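Local coordinates for benzyl alcohol dehydrogenase (Acinetobacter calcoaceticus, PDB 1F8F), which catalyses the NAD-dependent oxidation of benzyl alcohol and probably related aromatic alcohols to the aldehydes, as a zinc-containing member of the alcohol dehydrogenase family, at residues A[65-73]-A[82-90]; A[4-12]-A[143-151]. All coordinates share one frame; numbering follows the deposited sequence.

Interaction 1: residues A[65-73]-A[82-90]; sequences HEGSGIIEA and QVGDHVVLS. With ZN (zinc ion), chain B.
Ile71 and Val87 meet at about a right angle, the CD1 end of the isoleucine lying 3.8 Å from CG1 of the valine. The Ile71 and Asp85 side chains lie next to each other and point the same way, with CD1 against Asp85 CB; CD1 also reaches Gln82 O. Ile71 CG1 stands beside its own backbone N (chi1 -65°), which carries CD1 toward Asp85 and Val87 while CG2 is left against Val83 CA. Val83 rests CG1 on the carbonyl oxygen of Ile71, at 3.6 Å. Ile70 points to the other face of the sheet with His86, where its CG1 approaches the imidazole obliquely.

These side chains sit on an antiparallel beta hairpin of the GroES-like domain, in which Gly69 and Val87 form the hydrogen-bonded pair: Gly69 N reaches Val87 O at 3.2 Å, and Val87 N returns to Gly69 O from well above the carbonyl plane. Farther on, Ile71 N bonds Asp85 O at 2.8 Å, nearly along the C=O axis. A type II turn from Gln82 to Asp85 leads into the second strand; Gly84 takes the backbone angles there that call for glycine, and Asp85 OD2 accepts Gln82 N at 2.9 Å from above the carboxylate plane.

Toward the other end, Leu89 N bonds Gly67 O at 3.2 Å, and the leucine CG packs on that same carbonyl. Just beyond, His65 binds the zinc ion through NE2 at 2.2 Å, together with Cys44 and Cys173, while Glu66 CG lies above one face of the His65 ring, toward its rim, and Phe140 stacks with that imidazole.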
loop_
_atom_site.group_PDB
_atom_site.type_symbol
_atom_site.label_atom_id
_atom_site.label_comp_id
_atom_site.label_asym_id
_atom_site.label_seq_id
_atom_site.Cartn_x
_atom_site.Cartn_y
_atom_site.Cartn_z
ATOM N N HIS A 65 23.803 14.589 19.673
ATOM C CA HIS A 65 23.387 14.026 18.400
ATOM C C HIS A 65 22.176 14.801 17.878
ATOM O O HIS A 65 21.429 14.279 17.064
ATOM C CB HIS A 65 23.165 12.530 18.445
ATOM C CG HIS A 65 22.018 12.033 19.254
ATOM N ND1 HIS A 65 22.126 11.907 20.630
ATOM C CD2 HIS A 65 20.789 11.597 18.907
ATOM C CE1 HIS A 65 20.986 11.426 21.124
ATOM N NE2 HIS A 65 20.147 11.239 20.098
ATOM N N GLU A 66 21.969 15.970 18.502
ATOM C CA GLU A 66 20.857 16.804 18.006
ATOM C C GLU A 66 21.311 18.213 17.642
ATOM O O GLU A 66 20.702 19.216 18.045
ATOM C CB GLU A 66 19.690 16.801 18.986
ATOM C CG GLU A 66 19.000 15.436 19.182
ATOM C CD GLU A 66 17.806 15.512 20.110
ATOM O OE1 GLU A 66 17.601 16.429 20.912
ATOM O OE2 GLU A 66 16.932 14.614 20.052
ATOM N N GLY A 67 22.312 18.399 16.775
ATOM C CA GLY A 67 22.899 19.695 16.494
ATOM C C GLY A 67 22.281 20.530 15.425
ATOM O O GLY A 67 21.602 20.011 14.541
ATOM N N SER A 68 22.466 21.836 15.523
ATOM C CA SER A 68 22.062 22.786 14.510
ATOM C C SER A 68 23.189 23.847 14.494
ATOM O O SER A 68 23.854 24.035 15.546
ATOM C CB SER A 68 20.689 23.343 14.692
ATOM O OG SER A 68 20.455 24.067 15.875
ATOM N N GLY A 69 23.414 24.431 13.322
ATOM C CA GLY A 69 24.512 25.367 13.169
ATOM C C GLY A 69 24.522 26.017 11.778
ATOM O O GLY A 69 23.526 26.141 11.086
ATOM N N ILE A 70 25.684 26.518 11.395
ATOM C CA ILE A 70 25.951 27.266 10.166
ATOM C C ILE A 70 27.159 26.654 9.453
ATOM O O ILE A 70 28.197 26.325 10.044
ATOM C CB ILE A 70 26.339 28.737 10.473
ATOM C CG1 ILE A 70 25.296 29.425 11.368
ATOM C CG2 ILE A 70 26.504 29.604 9.231
ATOM C CD1 ILE A 70 25.703 30.781 11.885
ATOM N N ILE A 71 26.992 26.442 8.157
ATOM C CA ILE A 71 28.143 25.886 7.418
ATOM C C ILE A 71 29.257 26.924 7.272
ATOM O O ILE A 71 29.076 27.974 6.706
ATOM C CB ILE A 71 27.747 25.335 6.056
ATOM C CG1 ILE A 71 26.803 24.118 6.198
ATOM C CG2 ILE A 71 29.012 24.899 5.313
ATOM C CD1 ILE A 71 26.114 23.747 4.912
ATOM N N GLU A 72 30.439 26.534 7.630
ATOM C CA GLU A 72 31.728 27.130 7.716
ATOM C C GLU A 72 32.742 26.646 6.675
ATOM O O GLU A 72 33.809 27.250 6.493
ATOM C CB GLU A 72 32.296 26.678 9.088
ATOM C CG GLU A 72 33.702 27.027 9.429
ATOM C CD GLU A 72 34.025 28.403 9.972
ATOM O OE1 GLU A 72 33.184 29.199 10.447
ATOM O OE2 GLU A 72 35.240 28.695 9.929
ATOM N N ALA A 73 32.499 25.485 6.101
ATOM C CA ALA A 73 33.349 24.875 5.099
ATOM C C ALA A 73 32.748 23.554 4.569
ATOM O O ALA A 73 32.247 22.751 5.353
ATOM C CB ALA A 73 34.755 24.645 5.641
ATOM N N GLN A 82 26.081 25.065 0.626
ATOM C CA GLN A 82 27.140 26.093 0.553
ATOM C C GLN A 82 27.387 26.795 1.892
ATOM O O GLN A 82 26.542 26.806 2.790
ATOM C CB GLN A 82 26.910 27.153 -0.517
ATOM C CG GLN A 82 25.524 27.770 -0.499
ATOM C CD GLN A 82 24.942 28.101 -1.860
ATOM O OE1 GLN A 82 23.879 28.735 -1.990
ATOM N NE2 GLN A 82 25.670 27.646 -2.893
ATOM N N VAL A 83 28.586 27.371 2.005
ATOM C CA VAL A 83 29.065 28.093 3.183
ATOM C C VAL A 83 28.032 29.092 3.649
ATOM O O VAL A 83 27.525 29.835 2.794
ATOM C CB VAL A 83 30.393 28.806 2.866
ATOM C CG1 VAL A 83 30.903 29.654 4.032
ATOM C CG2 VAL A 83 31.441 27.780 2.479
ATOM N N GLY A 84 27.637 29.066 4.925
ATOM C CA GLY A 84 26.568 29.991 5.339
ATOM C C GLY A 84 25.182 29.384 5.433
ATOM O O GLY A 84 24.298 30.000 6.072
ATOM N N ASP A 85 24.887 28.236 4.811
ATOM C CA ASP A 85 23.572 27.626 5.017
ATOM C C ASP A 85 23.417 27.288 6.505
ATOM O O ASP A 85 24.387 27.026 7.210
ATOM C CB ASP A 85 23.404 26.356 4.185
ATOM C CG ASP A 85 23.254 26.586 2.693
ATOM O OD1 ASP A 85 22.787 27.669 2.272
ATOM O OD2 ASP A 85 23.572 25.714 1.854
ATOM N N HIS A 86 22.218 27.329 6.993
ATOM C CA HIS A 86 21.714 26.947 8.295
ATOM C C HIS A 86 21.312 25.465 8.207
ATOM O O HIS A 86 20.537 25.164 7.271
ATOM C CB HIS A 86 20.430 27.718 8.624
ATOM C CG HIS A 86 20.679 29.149 9.018
ATOM N ND1 HIS A 86 19.805 29.860 9.822
ATOM C CD2 HIS A 86 21.725 29.990 8.758
ATOM C CE1 HIS A 86 20.296 31.079 10.007
ATOM N NE2 HIS A 86 21.465 31.182 9.384
ATOM N N VAL A 87 21.751 24.570 9.059
ATOM C CA VAL A 87 21.480 23.156 8.972
ATOM C C VAL A 87 21.123 22.453 10.291
ATOM O O VAL A 87 21.372 22.855 11.442
ATOM C CB VAL A 87 22.707 22.393 8.384
ATOM C CG1 VAL A 87 23.005 22.690 6.897
ATOM C CG2 VAL A 87 23.966 22.763 9.176
ATOM N N VAL A 88 20.451 21.304 10.044
ATOM C CA VAL A 88 20.085 20.369 11.136
ATOM C C VAL A 88 20.857 19.070 10.922
ATOM O O VAL A 88 20.978 18.639 9.761
ATOM C CB VAL A 88 18.556 20.213 11.171
ATOM C CG1 VAL A 88 18.241 19.038 12.122
ATOM C CG2 VAL A 88 17.850 21.468 11.695
ATOM N N LEU A 89 21.591 18.473 11.791
ATOM C CA LEU A 89 22.425 17.308 11.614
ATOM C C LEU A 89 21.661 16.115 12.215
ATOM O O LEU A 89 21.366 16.051 13.398
ATOM C CB LEU A 89 23.666 17.410 12.510
ATOM C CG LEU A 89 24.433 18.724 12.429
ATOM C CD1 LEU A 89 25.835 18.554 13.049
ATOM C CD2 LEU A 89 24.624 19.171 10.969
ATOM N N SER A 90 21.293 15.209 11.348
ATOM C CA SER A 90 20.488 14.048 11.585
ATOM C C SER A 90 21.387 12.831 11.779
ATOM O O SER A 90 22.610 13.003 11.825
ATOM C CB SER A 90 19.527 13.824 10.395
ATOM O OG SER A 90 18.506 12.883 10.609
HETATM ZN ZN ZN B . 18.042 10.495 20.124
#

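Interaction 2: residues A[4-12]-A[143-151]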
loop_
_atom_site.group_PDB
_atom_site.type_symbol
_atom_site.label_atom_id
_atom_site.label_comp_id
_atom_site.label_asym_id
_atom_site.label_seq_id
_atom_site.Cartn_x
_atom_site.Cartn_y
_atom_site.Cartn_z
ATOM N N LEU A 4 44.526 22.972 10.604
ATOM C CA LEU A 4 43.415 22.561 11.519
ATOM C C LEU A 4 42.979 23.659 12.491
ATOM O O LEU A 4 43.638 24.708 12.604
ATOM C CB LEU A 4 43.775 21.235 12.170
ATOM C CG LEU A 4 44.907 21.092 13.158
ATOM C CD1 LEU A 4 44.660 21.909 14.411
ATOM C CD2 LEU A 4 45.191 19.637 13.495
ATOM N N LYS A 5 41.883 23.439 13.218
ATOM C CA LYS A 5 41.263 24.400 14.125
ATOM C C LYS A 5 41.117 23.946 15.571
ATOM O O LYS A 5 40.910 22.748 15.852
ATOM C CB LYS A 5 39.859 24.659 13.543
ATOM C CG LYS A 5 39.050 25.837 14.007
ATOM C CD LYS A 5 37.670 25.927 13.407
ATOM C CE LYS A 5 37.487 26.937 12.308
ATOM N NZ LYS A 5 37.073 28.312 12.684
ATOM N N ASP A 6 41.251 24.872 16.540
ATOM C CA ASP A 6 41.055 24.522 17.951
ATOM C C ASP A 6 39.618 24.865 18.374
ATOM O O ASP A 6 39.026 25.847 17.917
ATOM C CB ASP A 6 41.960 25.187 18.974
ATOM C CG ASP A 6 43.456 25.033 18.877
ATOM O OD1 ASP A 6 44.078 25.836 18.145
ATOM O OD2 ASP A 6 44.027 24.158 19.567
ATOM N N ILE A 7 39.056 23.996 19.227
ATOM C CA ILE A 7 37.698 24.130 19.738
ATOM C C ILE A 7 37.483 23.660 21.189
ATOM O O ILE A 7 38.288 22.883 21.735
ATOM C CB ILE A 7 36.755 23.211 18.898
ATOM C CG1 ILE A 7 37.107 21.734 19.109
ATOM C CG2 ILE A 7 36.748 23.489 17.396
ATOM C CD1 ILE A 7 36.043 20.751 18.690
ATOM N N ILE A 8 36.281 23.925 21.752
ATOM C CA ILE A 8 35.868 23.445 23.065
ATOM C C ILE A 8 34.809 22.354 22.915
ATOM O O ILE A 8 33.840 22.590 22.187
ATOM C CB ILE A 8 35.229 24.584 23.926
ATOM C CG1 ILE A 8 36.132 25.806 24.136
ATOM C CG2 ILE A 8 34.702 24.040 25.258
ATOM C CD1 ILE A 8 37.539 25.553 24.651
ATOM N N ALA A 9 34.887 21.203 23.549
ATOM C CA ALA A 9 33.830 20.198 23.414
ATOM C C ALA A 9 33.615 19.506 24.739
ATOM O O ALA A 9 34.613 19.307 25.402
ATOM C CB ALA A 9 34.170 19.123 22.384
ATOM N N ALA A 10 32.436 19.048 25.050
ATOM C CA ALA A 10 32.157 18.322 26.265
ATOM C C ALA A 10 32.522 16.850 26.118
ATOM O O ALA A 10 31.882 16.132 25.332
ATOM C CB ALA A 10 30.664 18.455 26.595
ATOM N N VAL A 11 33.420 16.308 26.931
ATOM C CA VAL A 11 33.847 14.925 26.884
ATOM C C VAL A 11 33.240 14.037 27.954
ATOM O O VAL A 11 33.102 14.448 29.118
ATOM C CB VAL A 11 35.389 14.916 27.031
ATOM C CG1 VAL A 11 35.883 13.486 27.245
ATOM C CG2 VAL A 11 36.110 15.579 25.866
ATOM N N THR A 12 32.856 12.803 27.627
ATOM C CA THR A 12 32.352 11.859 28.600
ATOM C C THR A 12 33.469 10.858 28.885
ATOM O O THR A 12 33.609 9.891 28.153
ATOM C CB THR A 12 31.111 11.145 28.066
ATOM O OG1 THR A 12 29.994 12.031 27.918
ATOM C CG2 THR A 12 30.686 10.053 29.022
ATOM N N SER A 143 28.789 14.034 16.632
ATOM C CA SER A 143 29.497 14.358 17.905
ATOM C C SER A 143 29.228 15.839 18.188
ATOM O O SER A 143 30.155 16.600 18.175
ATOM C CB SER A 143 30.986 14.068 17.694
ATOM O OG SER A 143 31.355 12.807 18.229
ATOM N N SER A 144 27.963 16.285 18.277
ATOM C CA SER A 144 27.722 17.725 18.346
ATOM C C SER A 144 27.687 18.407 19.702
ATOM O O SER A 144 27.334 19.620 19.704
ATOM C CB SER A 144 26.499 18.035 17.458
ATOM O OG SER A 144 25.425 17.269 17.956
ATOM N N PHE A 145 28.193 17.846 20.817
ATOM C CA PHE A 145 28.287 18.751 22.010
ATOM C C PHE A 145 29.618 19.520 21.886
ATOM O O PHE A 145 30.507 19.334 22.707
ATOM C CB PHE A 145 28.108 18.136 23.368
ATOM C CG PHE A 145 26.766 17.536 23.689
ATOM C CD1 PHE A 145 25.594 18.168 23.371
ATOM C CD2 PHE A 145 26.656 16.306 24.317
ATOM C CE1 PHE A 145 24.345 17.649 23.658
ATOM C CE2 PHE A 145 25.439 15.753 24.655
ATOM C CZ PHE A 145 24.280 16.426 24.310
ATOM N N ALA A 146 29.806 20.340 20.859
ATOM C CA ALA A 146 30.923 21.170 20.585
ATOM C C ALA A 146 30.647 22.387 19.694
ATOM O O ALA A 146 29.709 22.535 18.936
ATOM C CB ALA A 146 32.093 20.448 19.907
ATOM N N THR A 147 31.636 23.317 19.781
ATOM C CA THR A 147 31.555 24.534 19.013
ATOM C C THR A 147 31.712 24.167 17.549
ATOM O O THR A 147 31.379 25.033 16.747
ATOM C CB THR A 147 32.605 25.614 19.389
ATOM O OG1 THR A 147 33.925 25.049 19.313
ATOM C CG2 THR A 147 32.401 26.178 20.793
ATOM N N TYR A 148 32.384 23.097 17.160
ATOM C CA TYR A 148 32.510 22.783 15.742
ATOM C C TYR A 148 32.230 21.296 15.528
ATOM O O TYR A 148 32.561 20.473 16.376
ATOM C CB TYR A 148 33.891 23.182 15.177
ATOM C CG TYR A 148 33.871 24.658 14.788
ATOM C CD1 TYR A 148 34.174 25.697 15.690
ATOM C CD2 TYR A 148 33.558 24.998 13.484
ATOM C CE1 TYR A 148 34.119 27.004 15.261
ATOM C CE2 TYR A 148 33.516 26.298 13.065
ATOM C CZ TYR A 148 33.794 27.312 13.968
ATOM O OH TYR A 148 33.716 28.607 13.482
ATOM N N ALA A 149 31.527 20.984 14.421
ATOM C CA ALA A 149 31.225 19.611 14.105
ATOM C C ALA A 149 31.492 19.294 12.631
ATOM O O ALA A 149 31.244 20.100 11.720
ATOM C CB ALA A 149 29.734 19.308 14.369
ATOM N N LEU A 150 31.933 18.056 12.418
ATOM C CA LEU A 150 32.088 17.571 11.054
ATOM C C LEU A 150 31.000 16.532 10.745
ATOM O O LEU A 150 30.906 15.483 11.406
ATOM C CB LEU A 150 33.462 16.915 10.942
ATOM C CG LEU A 150 33.918 16.582 9.516
ATOM C CD1 LEU A 150 34.517 17.815 8.871
ATOM C CD2 LEU A 150 34.888 15.405 9.510
ATOM N N SER A 151 30.227 16.762 9.694
ATOM C CA SER A 151 29.186 15.786 9.342
ATOM C C SER A 151 29.364 15.318 7.911
ATOM O O SER A 151 30.400 15.669 7.314
ATOM C CB SER A 151 27.833 16.474 9.601
ATOM O OG SER A 151 27.857 17.701 8.846
#
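Phe145 O receives the amide of Ala10, N to O 3.0 Å, almost in line with the carbonyl, and Ala9 CA adds a CA-H...O contact to the same oxygen. An inverse gamma turn is centred on Phe145, whose CB lies against Ala10 CB. Two residues on, Thr147 N makes a weak bond to Ile8 O at 3.3 Å. Between these two bonds Ala9 and Ala146 form a single backbone bridge, and their methyls press together, CB to CB 3.5 Å, closer than usual for carbons.

Toward the start of strand 5-11, Ile7 and Thr147 pass each other pointing opposite ways, with Ile7 CB 3.4 Å from Thr147 OG1. With Ile7 CG1 between the backbone N and the carbonyl carbon (chi1 65°), CG2 reaches Tyr148 CB at 3.6 Å, while CD1 turns to the methyl of Ala146. Lys5 crosses the tyrosine at about a right angle: CD sits over the centre of the ring, 4.0 Å from the centroid and 2° off the normal, a CH-pi contact. The lysine chain, extended as far as CD, bends at chi3 and chi4 and brings NZ within 3.5 Å of Tyr148 OH, a weak bond; both polar ends also face Glu72, again weakly.

The opposite edge of strand 5-11 pairs with strand 20-26, so this short bridge joins that two-stranded sheet to the segment leading into strand 148-152. With so few backbone bonds, the join appears to depend largely on apolar contact and on the lysine chain lying over the tyrosine face.

The centres of interactions 1 and 2 are about 13 Å apart, on the same side of the chain's centre. In chain order, 4-12 comes first, the hairpin segments 65-73 and 82-90 follow, and 143-151 closes the series. Both contacts reach the mixed sheet, where strand 33-42 pairs with both 66-74 and 148-152. They also meet directly: Glu72 OE1 lies 3.1 Å from Tyr148 OH, a probable though weak hydrogen bond, and OE2 forms a long, weak ion pair with Lys5 NZ. Side chains thus tie the two-stranded sheet of 5-11 and 20-26 to the strand that follows the zinc ligand His65, but at the end of that strand away from the metal.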